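Local atomic coordinates of regulator of G-protein signalling 3 isoform 1 (Homo sapiens, PDB entry 2F5Y), a protein that probably regulates heterotrimeric G-protein signalling and carries a PDZ domain, the part described here, of a family that typically binds the C-terminal tails of partner proteins. Residues R5-P10 with L77-M82. Sequence-based numbering, arbitrary orientation.
Sequences RQITIP and LLVWRM
R5 and I7 each exchange two backbone hydrogen bonds with the opposing strand, R5 with V79 and I7 with L77, as antiparallel hydrogen-bonded pairs on either side of the non-hydrogen-bonded pair Q6–L78, and the strand axes run at 140° to each other. V79 N reaches R5 O at 2.8 Å. R5, I7, L77 and V79 share one face of the sheet. There CG2 of V79 lies 4.0 Å from CB of R5 and 4.3 Å from CG1 of I7, and farther along CD1 of I9 meets CD1 of L77 at 4.2 Å. On the other face L78 has its CG anti to the backbone N (chi1 -173°), and the turn at chi2 (77°) brings CD1 to 3.6 Å from R5 O and 4.0 Å from CB of Q6.

The guanidinium of R81 meets R5 and I7, on the face these two share with L77 and V79. CG of R5 sits over one side of its plane, toward the rim and 3.9 Å from NH1, while NH2 comes equally near CD1 of I7, the two side chains crossing at about a right angle. Although the charged R5 is close, NH2 is gripped by a salt bridge to D46 and a hydrogen bond to G41 O, which probably offset the repulsion. An alanine at R81 would probably leave D46 without this cationic mate and open a gap beside R5 CG and I7 CD1.

The pair thus joins the first and last strands of the PDZ fold: strand 3-10 lies at the sheet's border, strand 74-81 pairs on its other side with strand 47-51, and helix 36-40 packs on I7 and I9.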
# COMPACT_ATOMS: atom_id res chain seq x y z
N ARG A 5 -8.06 -7.85 1.20
CA ARG A 5 -7.17 -8.12 2.31
C ARG A 5 -6.81 -6.82 3.00
O ARG A 5 -6.60 -5.78 2.36
CB ARG A 5 -5.88 -8.81 1.82
CG ARG A 5 -6.09 -10.20 1.19
CD ARG A 5 -6.52 -11.28 2.19
NE ARG A 5 -5.42 -11.78 3.02
CZ ARG A 5 -5.15 -11.40 4.27
NH1 ARG A 5 -4.12 -11.95 4.91
NH2 ARG A 5 -5.89 -10.49 4.91
N GLN A 6 -6.76 -6.87 4.32
CA GLN A 6 -6.26 -5.76 5.10
C GLN A 6 -4.82 -6.09 5.49
O GLN A 6 -4.57 -7.10 6.14
CB GLN A 6 -7.13 -5.60 6.34
CG GLN A 6 -6.63 -4.53 7.30
CD GLN A 6 -7.44 -4.50 8.56
OE1 GLN A 6 -7.22 -5.32 9.46
NE2 GLN A 6 -8.39 -3.58 8.63
N ILE A 7 -3.88 -5.22 5.12
CA ILE A 7 -2.45 -5.45 5.31
C ILE A 7 -1.90 -4.34 6.21
O ILE A 7 -2.03 -3.15 5.89
CB ILE A 7 -1.70 -5.37 3.95
CG1 ILE A 7 -2.31 -6.34 2.92
CG2 ILE A 7 -0.19 -5.65 4.13
CD1 ILE A 7 -2.21 -7.80 3.28
N THR A 8 -1.28 -4.74 7.33
CA THR A 8 -0.76 -3.79 8.34
C THR A 8 0.77 -3.77 8.27
O THR A 8 1.42 -4.77 8.54
CB THR A 8 -1.21 -4.16 9.80
OG1 THR A 8 -2.64 -4.12 9.91
CG2 THR A 8 -0.62 -3.20 10.82
N ILE A 9 1.33 -2.63 7.90
CA ILE A 9 2.76 -2.54 7.66
C ILE A 9 3.34 -1.51 8.59
O ILE A 9 3.11 -0.32 8.39
CB ILE A 9 3.08 -2.09 6.25
CG1 ILE A 9 2.26 -2.89 5.23
CG2 ILE A 9 4.60 -2.22 6.00
CD1 ILE A 9 2.21 -2.25 3.85
N PRO A 10 4.09 -1.95 9.61
CA PRO A 10 4.86 -1.01 10.42
C PRO A 10 6.01 -0.41 9.61
O PRO A 10 6.53 -1.05 8.70
CB PRO A 10 5.38 -1.85 11.59
CG PRO A 10 4.61 -3.16 11.52
CD PRO A 10 4.23 -3.34 10.08
N LEU A 77 -3.43 -0.86 5.03
CA LEU A 77 -4.00 -0.73 3.70
C LEU A 77 -5.05 -1.79 3.53
O LEU A 77 -4.82 -2.94 3.88
CB LEU A 77 -2.95 -0.97 2.63
CG LEU A 77 -1.73 -0.07 2.56
CD1 LEU A 77 -0.83 -0.60 1.41
CD2 LEU A 77 -2.16 1.39 2.34
N LEU A 78 -6.20 -1.40 2.99
CA LEU A 78 -7.14 -2.37 2.51
C LEU A 78 -6.93 -2.49 1.00
O LEU A 78 -7.03 -1.51 0.27
CB LEU A 78 -8.57 -1.95 2.83
CG LEU A 78 -9.56 -3.05 2.47
CD1 LEU A 78 -9.53 -4.13 3.53
CD2 LEU A 78 -10.93 -2.46 2.31
N VAL A 79 -6.63 -3.70 0.54
CA VAL A 79 -6.41 -3.94 -0.87
C VAL A 79 -7.38 -4.94 -1.46
O VAL A 79 -7.98 -5.75 -0.76
CB VAL A 79 -4.98 -4.42 -1.16
CG1 VAL A 79 -3.99 -3.37 -0.64
CG2 VAL A 79 -4.72 -5.77 -0.54
N TRP A 80 -7.51 -4.84 -2.77
CA TRP A 80 -8.32 -5.72 -3.59
C TRP A 80 -7.34 -6.49 -4.46
O TRP A 80 -6.52 -5.88 -5.16
CB TRP A 80 -9.23 -4.84 -4.44
CG TRP A 80 -10.45 -5.47 -5.00
CD1 TRP A 80 -11.36 -6.25 -4.33
CD2 TRP A 80 -10.93 -5.34 -6.34
NE1 TRP A 80 -12.37 -6.63 -5.19
CE2 TRP A 80 -12.13 -6.08 -6.43
CE3 TRP A 80 -10.46 -4.68 -7.48
CZ2 TRP A 80 -12.87 -6.17 -7.62
CZ3 TRP A 80 -11.19 -4.76 -8.66
CH2 TRP A 80 -12.38 -5.51 -8.72
N ARG A 81 -7.39 -7.82 -4.40
CA ARG A 81 -6.48 -8.65 -5.21
C ARG A 81 -7.15 -9.85 -5.85
O ARG A 81 -8.16 -10.35 -5.36
CB ARG A 81 -5.26 -9.13 -4.39
CG ARG A 81 -5.52 -10.27 -3.42
CD ARG A 81 -4.24 -10.83 -2.73
NE ARG A 81 -3.46 -9.81 -2.03
CZ ARG A 81 -2.70 -10.01 -0.94
NH1 ARG A 81 -2.62 -11.19 -0.34
NH2 ARG A 81 -2.04 -8.98 -0.43
N MET A 82 -6.55 -10.33 -6.93
CA MET A 82 -6.95 -11.57 -7.56
C MET A 82 -6.33 -12.75 -6.82
O MET A 82 -5.11 -12.85 -6.75
CB MET A 82 -6.49 -11.58 -9.01
CG MET A 82 -6.83 -12.85 -9.77
SD MET A 82 -8.62 -13.05 -9.89